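Local coordinates for protein Dye-decolorizing peroxidase (Irpex lacteus, PDB 7D8M) that binds heme b and, as a dye-decolorizing peroxidase, probably uses peroxide to oxidise dyes and other substrates, at residues 11-16 against 442-447; 43-48 against 133-138; 122-127 against 137-142. All blocks are in the same frame, centred on the assembly; numbering follows the deposited sequence.

Interaction 1: residues 11-16 against 442-447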
loop_
_atom_site.group_PDB
_atom_site.type_symbol
_atom_site.label_atom_id
_atom_site.label_comp_id
_atom_site.label_asym_id
_atom_site.label_seq_id
_atom_site.Cartn_x
_atom_site.Cartn_y
_atom_site.Cartn_z
ATOM N N ASN A 11 22.291 0.627 5.428
ATOM C CA ASN A 11 21.789 -0.467 6.252
ATOM C C ASN A 11 20.269 -0.635 6.206
ATOM O O ASN A 11 19.740 -1.546 6.856
ATOM C CB ASN A 11 22.221 -0.279 7.709
ATOM C CG ASN A 11 22.132 -1.566 8.500
ATOM O OD1 ASN A 11 22.276 -2.647 7.937
ATOM N ND2 ASN A 11 21.871 -1.462 9.797
ATOM N N ILE A 12 19.551 0.202 5.467
ATOM C CA ILE A 12 18.090 0.160 5.436
ATOM C C ILE A 12 17.649 -0.461 4.119
ATOM O O ILE A 12 18.116 -0.056 3.048
ATOM C CB ILE A 12 17.492 1.563 5.632
ATOM C CG1 ILE A 12 18.000 2.152 6.951
ATOM C CG2 ILE A 12 15.953 1.520 5.595
ATOM C CD1 ILE A 12 17.432 3.524 7.288
ATOM N N GLN A 13 16.771 -1.462 4.201
ATOM C CA GLN A 13 16.251 -2.106 3.003
ATOM C C GLN A 13 15.547 -1.086 2.116
ATOM O O GLN A 13 14.655 -0.356 2.568
ATOM C CB GLN A 13 15.302 -3.238 3.386
ATOM C CG GLN A 13 16.005 -4.385 4.092
ATOM C CD GLN A 13 15.274 -5.683 3.914
ATOM O OE1 GLN A 13 15.174 -6.207 2.801
ATOM N NE2 GLN A 13 14.747 -6.219 5.005
ATOM N N GLY A 14 15.942 -1.068 0.842
ATOM C CA GLY A 14 15.603 0.030 -0.041
ATOM C C GLY A 14 14.125 0.165 -0.356
ATOM O O GLY A 14 13.645 1.275 -0.596
ATOM N N ASP A 15 13.383 -0.948 -0.385
ATOM C CA ASP A 15 11.975 -0.843 -0.766
ATOM C C ASP A 15 11.145 -0.097 0.273
ATOM O O ASP A 15 10.041 0.365 -0.047
ATOM C CB ASP A 15 11.374 -2.226 -1.016
ATOM C CG ASP A 15 10.056 -2.156 -1.767
ATOM O OD1 ASP A 15 10.055 -1.631 -2.899
ATOM O OD2 ASP A 15 9.022 -2.612 -1.223
ATOM N N ILE A 16 11.654 0.053 1.497
ATOM C CA ILE A 16 10.884 0.715 2.547
ATOM C C ILE A 16 10.675 2.186 2.222
ATOM O O ILE A 16 9.555 2.715 2.312
ATOM C CB ILE A 16 11.582 0.556 3.909
ATOM C CG1 ILE A 16 11.839 -0.925 4.226
ATOM C CG2 ILE A 16 10.764 1.275 5.006
ATOM C CD1 ILE A 16 12.755 -1.158 5.433
ATOM N N THR A 442 22.001 -5.428 8.610
ATOM C CA THR A 442 22.793 -6.113 9.635
ATOM C C THR A 442 21.921 -7.037 10.479
ATOM O O THR A 442 22.317 -8.167 10.790
ATOM C CB THR A 442 23.517 -5.102 10.530
ATOM O OG1 THR A 442 22.563 -4.203 11.114
ATOM C CG2 THR A 442 24.543 -4.312 9.728
ATOM N N ALA A 443 20.714 -6.583 10.835
ATOM C CA ALA A 443 19.822 -7.412 11.633
ATOM C C ALA A 443 19.502 -8.718 10.922
ATOM O O ALA A 443 19.375 -9.768 11.562
ATOM C CB ALA A 443 18.535 -6.645 11.959
ATOM N N ILE A 444 19.363 -8.677 9.597
ATOM C CA ILE A 444 19.182 -9.917 8.860
ATOM C C ILE A 444 20.320 -10.878 9.182
ATOM O O ILE A 444 20.095 -12.045 9.517
ATOM C CB ILE A 444 19.086 -9.641 7.352
ATOM C CG1 ILE A 444 17.813 -8.829 7.044
ATOM C CG2 ILE A 444 19.050 -10.948 6.589
ATOM C CD1 ILE A 444 17.693 -8.421 5.605
ATOM N N VAL A 445 21.552 -10.374 9.159
ATOM C CA VAL A 445 22.718 -11.236 9.343
ATOM C C VAL A 445 22.953 -11.522 10.818
ATOM O O VAL A 445 23.204 -12.668 11.212
ATOM C CB VAL A 445 23.960 -10.598 8.698
ATOM C CG1 VAL A 445 25.176 -11.511 8.890
ATOM C CG2 VAL A 445 23.715 -10.321 7.224
ATOM N N GLU A 446 22.875 -10.485 11.656
ATOM C CA GLU A 446 23.308 -10.613 13.041
ATOM C C GLU A 446 22.275 -11.304 13.918
ATOM O O GLU A 446 22.650 -11.991 14.874
ATOM C CB GLU A 446 23.656 -9.236 13.609
ATOM C CG GLU A 446 24.913 -8.641 12.980
ATOM C CD GLU A 446 25.191 -7.231 13.452
ATOM O OE1 GLU A 446 24.319 -6.641 14.127
ATOM O OE2 GLU A 446 26.286 -6.712 13.144
ATOM N N LYS A 447 20.984 -11.154 13.626
ATOM C CA LYS A 447 19.962 -11.814 14.425
ATOM C C LYS A 447 19.331 -12.991 13.695
ATOM O O LYS A 447 19.401 -14.127 14.177
ATOM C CB LYS A 447 18.879 -10.818 14.860
ATOM C CG LYS A 447 18.472 -11.015 16.312
ATOM C CD LYS A 447 17.228 -10.240 16.666
ATOM C CE LYS A 447 16.910 -10.350 18.158
ATOM N NZ LYS A 447 17.340 -11.643 18.760
#
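The backbone N of T442 donates to OD1 of N11 over 2.9 Å, lying in the plane of the carbonyl and on one of its lone pairs (C=O...donor angle 137°). T442 belongs to the first turn of helix 441-448, which follows the last strand of the second of the two four-stranded antiparallel sheets; N11 leads into the ferredoxin-like half that holds the first. The contact therefore joins the two ends of the DyP fold. The side-chain amide of N11 returns a second bond: N11 ND2 donates to OG1 of T442 at 3.1 Å, with the hydroxyl tilted 15° from the amide plane. T442 places OG1 between its backbone N and its carbonyl carbon (chi1 56°), where ND2 can meet it. These two bonds, one to backbone and one to side chain, fix how the N11 amide is turned, and T442 CG2 packs beside OD1 at 3.3 Å. The backbones of N11 and I441 are also bonded, and the N11 side chain touches S440. Farther in, the amide of Q13 gives its hydrogens to the carbonyls of L70 and P439, while the CD1 methyl of I444 comes from the opposite direction to rest 3.7 Å from Q13 NE2.

Interaction 2: residues 43-48 against 133-138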
loop_
_atom_site.group_PDB
_atom_site.type_symbol
_atom_site.label_atom_id
_atom_site.label_comp_id
_atom_site.label_asym_id
_atom_site.label_seq_id
_atom_site.Cartn_x
_atom_site.Cartn_y
_atom_site.Cartn_z
ATOM N N LYS A 43 23.507 -16.031 5.694
ATOM C CA LYS A 43 24.729 -15.398 6.184
ATOM C C LYS A 43 25.546 -14.806 5.042
ATOM O O LYS A 43 26.122 -13.720 5.178
ATOM C CB LYS A 43 25.557 -16.404 6.991
ATOM N N THR A 44 25.592 -15.485 3.902
ATOM C CA THR A 44 26.317 -14.954 2.754
ATOM C C THR A 44 25.410 -14.302 1.720
ATOM O O THR A 44 25.829 -13.338 1.067
ATOM C CB THR A 44 27.127 -16.059 2.074
ATOM O OG1 THR A 44 26.320 -17.236 1.977
ATOM C CG2 THR A 44 28.404 -16.384 2.887
ATOM N N TYR A 45 24.186 -14.805 1.543
ATOM C CA TYR A 45 23.274 -14.189 0.581
ATOM C C TYR A 45 22.971 -12.741 0.949
ATOM O O TYR A 45 23.098 -11.836 0.114
ATOM C CB TYR A 45 21.974 -14.985 0.476
ATOM C CG TYR A 45 21.123 -14.503 -0.682
ATOM C CD1 TYR A 45 21.357 -14.960 -1.970
ATOM C CD2 TYR A 45 20.106 -13.562 -0.490
ATOM C CE1 TYR A 45 20.600 -14.513 -3.037
ATOM C CE2 TYR A 45 19.341 -13.115 -1.551
ATOM C CZ TYR A 45 19.597 -13.586 -2.821
ATOM O OH TYR A 45 18.852 -13.154 -3.896
ATOM N N ALA A 46 22.576 -12.499 2.200
ATOM C CA ALA A 46 22.048 -11.184 2.567
ATOM C C ALA A 46 23.042 -10.051 2.350
ATOM O O ALA A 46 22.655 -9.032 1.751
ATOM C CB ALA A 46 21.539 -11.209 4.013
ATOM N N PRO A 47 24.305 -10.136 2.789
ATOM C CA PRO A 47 25.228 -9.018 2.521
ATOM C C PRO A 47 25.509 -8.809 1.038
ATOM O O PRO A 47 25.834 -7.687 0.634
ATOM C CB PRO A 47 26.499 -9.408 3.291
ATOM C CG PRO A 47 26.376 -10.871 3.547
ATOM C CD PRO A 47 24.923 -11.164 3.650
ATOM N N ALA A 48 25.371 -9.842 0.216
ATOM C CA ALA A 48 25.680 -9.734 -1.202
ATOM C C ALA A 48 24.509 -9.262 -2.048
ATOM O O ALA A 48 24.732 -8.776 -3.163
ATOM C CB ALA A 48 26.155 -11.084 -1.744
ATOM N N ALA A 133 12.894 -14.075 -12.447
ATOM C CA ALA A 133 12.832 -15.531 -12.398
ATOM C C ALA A 133 14.212 -16.122 -12.129
ATOM O O ALA A 133 14.343 -17.118 -11.407
ATOM C CB ALA A 133 12.260 -16.072 -13.706
ATOM N N GLN A 134 15.245 -15.502 -12.699
ATOM C CA GLN A 134 16.627 -15.901 -12.450
ATOM C C GLN A 134 16.959 -15.825 -10.968
ATOM O O GLN A 134 17.477 -16.787 -10.380
ATOM C CB GLN A 134 17.556 -14.989 -13.247
ATOM C CG GLN A 134 18.731 -15.664 -13.924
ATOM C CD GLN A 134 19.133 -14.916 -15.186
ATOM O OE1 GLN A 134 19.348 -13.700 -15.160
ATOM N NE2 GLN A 134 19.218 -15.635 -16.300
ATOM N N TYR A 135 16.691 -14.669 -10.352
ATOM C CA TYR A 135 16.949 -14.505 -8.925
ATOM C C TYR A 135 16.146 -15.501 -8.098
ATOM O O TYR A 135 16.643 -16.032 -7.095
ATOM C CB TYR A 135 16.633 -13.074 -8.501
ATOM C CG TYR A 135 17.795 -12.128 -8.671
ATOM C CD1 TYR A 135 18.283 -11.818 -9.938
ATOM C CD2 TYR A 135 18.416 -11.551 -7.567
ATOM C CE1 TYR A 135 19.355 -10.957 -10.101
ATOM C CE2 TYR A 135 19.499 -10.690 -7.725
ATOM C CZ TYR A 135 19.956 -10.394 -8.994
ATOM O OH TYR A 135 21.016 -9.535 -9.163
ATOM N N ARG A 136 14.900 -15.766 -8.496
ATOM C CA ARG A 136 14.114 -16.797 -7.824
ATOM C C ARG A 136 14.779 -18.165 -7.965
ATOM O O ARG A 136 14.919 -18.904 -6.983
ATOM C CB ARG A 136 12.698 -16.832 -8.397
ATOM C CG ARG A 136 11.708 -17.700 -7.628
ATOM C CD ARG A 136 11.408 -19.044 -8.283
ATOM N NE ARG A 136 11.553 -19.078 -9.740
ATOM C CZ ARG A 136 10.562 -18.911 -10.609
ATOM N NH1 ARG A 136 9.332 -18.657 -10.186
ATOM N NH2 ARG A 136 10.808 -18.987 -11.909
ATOM N N ASP A 137 15.162 -18.531 -9.190
ATOM C CA ASP A 137 15.808 -19.822 -9.409
ATOM C C ASP A 137 17.078 -19.937 -8.577
ATOM O O ASP A 137 17.361 -20.996 -8.004
ATOM C CB ASP A 137 16.137 -20.017 -10.891
ATOM C CG ASP A 137 14.905 -20.255 -11.754
ATOM O OD1 ASP A 137 13.803 -20.509 -11.222
ATOM O OD2 ASP A 137 15.050 -20.195 -12.992
ATOM N N ASP A 138 17.843 -18.845 -8.488
ATOM C CA ASP A 138 19.064 -18.845 -7.691
ATOM C C ASP A 138 18.762 -19.081 -6.217
ATOM O O ASP A 138 19.474 -19.835 -5.541
ATOM C CB ASP A 138 19.807 -17.521 -7.883
ATOM C CG ASP A 138 21.022 -17.400 -6.989
ATOM O OD1 ASP A 138 21.855 -18.333 -7.009
ATOM O OD2 ASP A 138 21.148 -16.375 -6.276
HETATM O O HOH W 1 18.897 -14.672 -5.989
#
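Y45 crosses from helix 35-49 to meet Y135 and D138 on helix 129-143, with the two backbones still 10.4 Å apart at Y45 CA and D138 CA. Its CB already points at the second helix, and with CG anti to the backbone N (chi1 -170°) the ring carries on in that direction. Along the ring, CE1 lies 3.8 Å from OD2 of D138; the carboxylate oxygen sits at the ring edge, in its plane, although the two planes are turned 39° apart. At the tip, OH comes within 4.0 Å of CD2 of Y135, in a glancing approach to that ring.

The hydroxyl's polar partner is a water, which accepts a hydrogen bond from Y45 OH at 2.6 Å. That water in turn donates hydrogen bonds to Y135 O, at 2.9 Å, and to D138 OD2, at 2.8 Å, so three groups fix it and the tyrosine is tied to both backbone and side chain of the opposite helix, while D138 OD1 pairs with K142. V68 of the underlying strand 67-72 touches both tyrosines. Two helices lying side by side on one face of a four-stranded antiparallel sheet are the hallmark of the ferredoxin-like βαββαβ domain of DyP-type peroxidases.

Interaction 3: residues 122-127 against 137-142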
loop_
_atom_site.group_PDB
_atom_site.type_symbol
_atom_site.label_atom_id
_atom_site.label_comp_id
_atom_site.label_asym_id
_atom_site.label_seq_id
_atom_site.Cartn_x
_atom_site.Cartn_y
_atom_site.Cartn_z
ATOM N N PHE A 122 10.428 -12.787 -0.070
ATOM C CA PHE A 122 11.458 -12.087 -0.821
ATOM C C PHE A 122 10.762 -11.185 -1.830
ATOM O O PHE A 122 9.861 -11.634 -2.543
ATOM C CB PHE A 122 12.376 -13.076 -1.550
ATOM C CG PHE A 122 13.493 -13.636 -0.703
ATOM C CD1 PHE A 122 14.678 -12.934 -0.536
ATOM C CD2 PHE A 122 13.379 -14.889 -0.116
ATOM C CE1 PHE A 122 15.717 -13.451 0.222
ATOM C CE2 PHE A 122 14.413 -15.416 0.648
ATOM C CZ PHE A 122 15.585 -14.694 0.817
ATOM N N LEU A 123 11.165 -9.915 -1.870
ATOM C CA LEU A 123 10.777 -8.987 -2.926
ATOM C C LEU A 123 11.924 -8.871 -3.921
ATOM O O LEU A 123 13.034 -8.492 -3.541
ATOM C CB LEU A 123 10.442 -7.605 -2.356
ATOM C CG LEU A 123 9.036 -7.364 -1.816
ATOM C CD1 LEU A 123 8.714 -8.334 -0.716
ATOM C CD2 LEU A 123 8.913 -5.932 -1.310
ATOM N N ILE A 124 11.653 -9.163 -5.191
ATOM C CA ILE A 124 12.667 -9.136 -6.246
ATOM C C ILE A 124 12.183 -8.199 -7.342
ATOM O O ILE A 124 11.225 -8.521 -8.059
ATOM C CB ILE A 124 12.936 -10.528 -6.823
ATOM C CG1 ILE A 124 13.362 -11.519 -5.731
ATOM C CG2 ILE A 124 13.974 -10.447 -7.961
ATOM C CD1 ILE A 124 13.198 -12.973 -6.170
ATOM N N GLY A 125 12.868 -7.066 -7.506
ATOM C CA GLY A 125 12.496 -6.090 -8.521
ATOM C C GLY A 125 13.526 -5.950 -9.628
ATOM O O GLY A 125 14.722 -5.816 -9.347
ATOM N N SER A 126 13.081 -5.985 -10.886
ATOM C CA SER A 126 13.983 -5.876 -12.027
ATOM C C SER A 126 13.201 -5.362 -13.238
ATOM O O SER A 126 11.998 -5.085 -13.162
ATOM C CB SER A 126 14.663 -7.223 -12.311
ATOM O OG SER A 126 15.420 -7.171 -13.505
ATOM N N ASN A 127 13.908 -5.226 -14.367
ATOM C CA ASN A 127 13.340 -4.702 -15.609
ATOM C C ASN A 127 12.787 -5.783 -16.522
ATOM O O ASN A 127 12.195 -5.454 -17.554
ATOM C CB ASN A 127 14.390 -3.917 -16.408
ATOM C CG ASN A 127 14.856 -2.672 -15.699
ATOM O OD1 ASN A 127 14.305 -2.296 -14.665
ATOM N ND2 ASN A 127 15.886 -2.023 -16.249
ATOM N N ASP A 137 15.162 -18.531 -9.190
ATOM C CA ASP A 137 15.808 -19.822 -9.409
ATOM C C ASP A 137 17.078 -19.937 -8.577
ATOM O O ASP A 137 17.361 -20.996 -8.004
ATOM C CB ASP A 137 16.137 -20.017 -10.891
ATOM C CG ASP A 137 14.905 -20.255 -11.754
ATOM O OD1 ASP A 137 13.803 -20.509 -11.222
ATOM O OD2 ASP A 137 15.050 -20.195 -12.992
ATOM N N ASP A 138 17.843 -18.845 -8.488
ATOM C CA ASP A 138 19.064 -18.845 -7.691
ATOM C C ASP A 138 18.762 -19.081 -6.217
ATOM O O ASP A 138 19.474 -19.835 -5.541
ATOM C CB ASP A 138 19.807 -17.521 -7.883
ATOM C CG ASP A 138 21.022 -17.400 -6.989
ATOM O OD1 ASP A 138 21.855 -18.333 -7.009
ATOM O OD2 ASP A 138 21.148 -16.375 -6.276
ATOM N N LEU A 139 17.713 -18.434 -5.696
ATOM C CA LEU A 139 17.318 -18.686 -4.316
ATOM C C LEU A 139 16.923 -20.146 -4.130
ATOM O O LEU A 139 17.324 -20.784 -3.150
ATOM C CB LEU A 139 16.172 -17.742 -3.909
ATOM C CG LEU A 139 16.490 -16.251 -3.736
ATOM C CD1 LEU A 139 15.203 -15.385 -3.604
ATOM C CD2 LEU A 139 17.392 -16.027 -2.544
ATOM N N ASN A 140 16.157 -20.699 -5.075
ATOM C CA ASN A 140 15.756 -22.097 -4.979
ATOM C C ASN A 140 16.971 -23.015 -4.938
ATOM O O ASN A 140 16.986 -24.001 -4.191
ATOM C CB ASN A 140 14.866 -22.469 -6.163
ATOM C CG ASN A 140 13.390 -22.336 -5.849
ATOM O OD1 ASN A 140 12.974 -22.450 -4.692
ATOM N ND2 ASN A 140 12.584 -22.102 -6.884
ATOM N N ALA A 141 17.992 -22.710 -5.741
ATOM C CA ALA A 141 19.171 -23.567 -5.815
ATOM C C ALA A 141 19.951 -23.540 -4.508
ATOM O O ALA A 141 20.403 -24.588 -4.030
ATOM C CB ALA A 141 20.066 -23.132 -6.978
ATOM N N LYS A 142 20.101 -22.351 -3.909
ATOM C CA LYS A 142 20.891 -22.209 -2.692
ATOM C C LYS A 142 20.154 -22.751 -1.473
ATOM O O LYS A 142 20.763 -23.415 -0.630
ATOM C CB LYS A 142 21.264 -20.743 -2.469
ATOM C CG LYS A 142 22.090 -20.105 -3.564
ATOM C CD LYS A 142 22.662 -18.785 -3.063
ATOM C CE LYS A 142 23.141 -17.891 -4.186
ATOM N NZ LYS A 142 24.179 -18.533 -5.032
#
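L139 sets its two methyls over one face of the F122 ring, and this is where the contact is tight. CD1 lies 3.9 Å from the centroid of the F122 ring and 15° off its normal, a CH-pi contact displaced toward the CB end of the ring, so that its shortest approach is 3.8 Å, from L139 CD1 to F122 CG. The second methyl settles over the far end of the same face, with L139 CD2 4.0 Å from F122 CZ. The leucine thus spans the ring lengthwise, a pose reached with CG anti to its carbonyl carbon (chi1 -70°). Beside the ring, I124 meets the leucine tip to tip, its CD1 4.1 Å from L139 CD1.

F122 and I124 lie two residues apart on strand 120-126 and direct their side chains to the face of the sheet that helix 129-143 covers. Strand and helix form the first part of the β-α-β crossover that ends in strand 147-156, with strand 24-32 running antiparallel between the two. Within this core the F122 ring also meets F30, the two planes about 40° apart, and touches Y45 and F143. With an alanine at F122, both methyls of L139 would probably lose the aromatic face they rest on, and a gap would open between strand and helix.

The outer side of the helix is quite different: D137 and A141 are exposed there. D138 and K142 stand on the flank toward helix 35-49, where D138 touches Y45 and the side chain of K142, although exposed, touches V41. N140, partly exposed, accepts a weak bond at OD1 from NE1 of W147 at the start of the next strand.

Overall arrangement
From the N terminus, the chain passes residues 11-16, whose partner comes only in the last helix; interaction 1 thus closes a loop of 425 residues that holds both other contacts. Helix 35-49 follows, and interaction 2 ties it to helix 129-143 across 84 intervening residues. Interaction 3 closes the shortest loop, from strand 120-126 to that same helix, and shares D137 and D138 with interaction 2. Their centres lie about 6 Å apart, and Y45 packs on both L139 and F122, joining the helices to the sheet beneath them. Interaction 1 adjoins it through helix 35-49, where I444 CG2 lies 3.6 Å from A46 CB, bringing the C-terminal helix against the first domain.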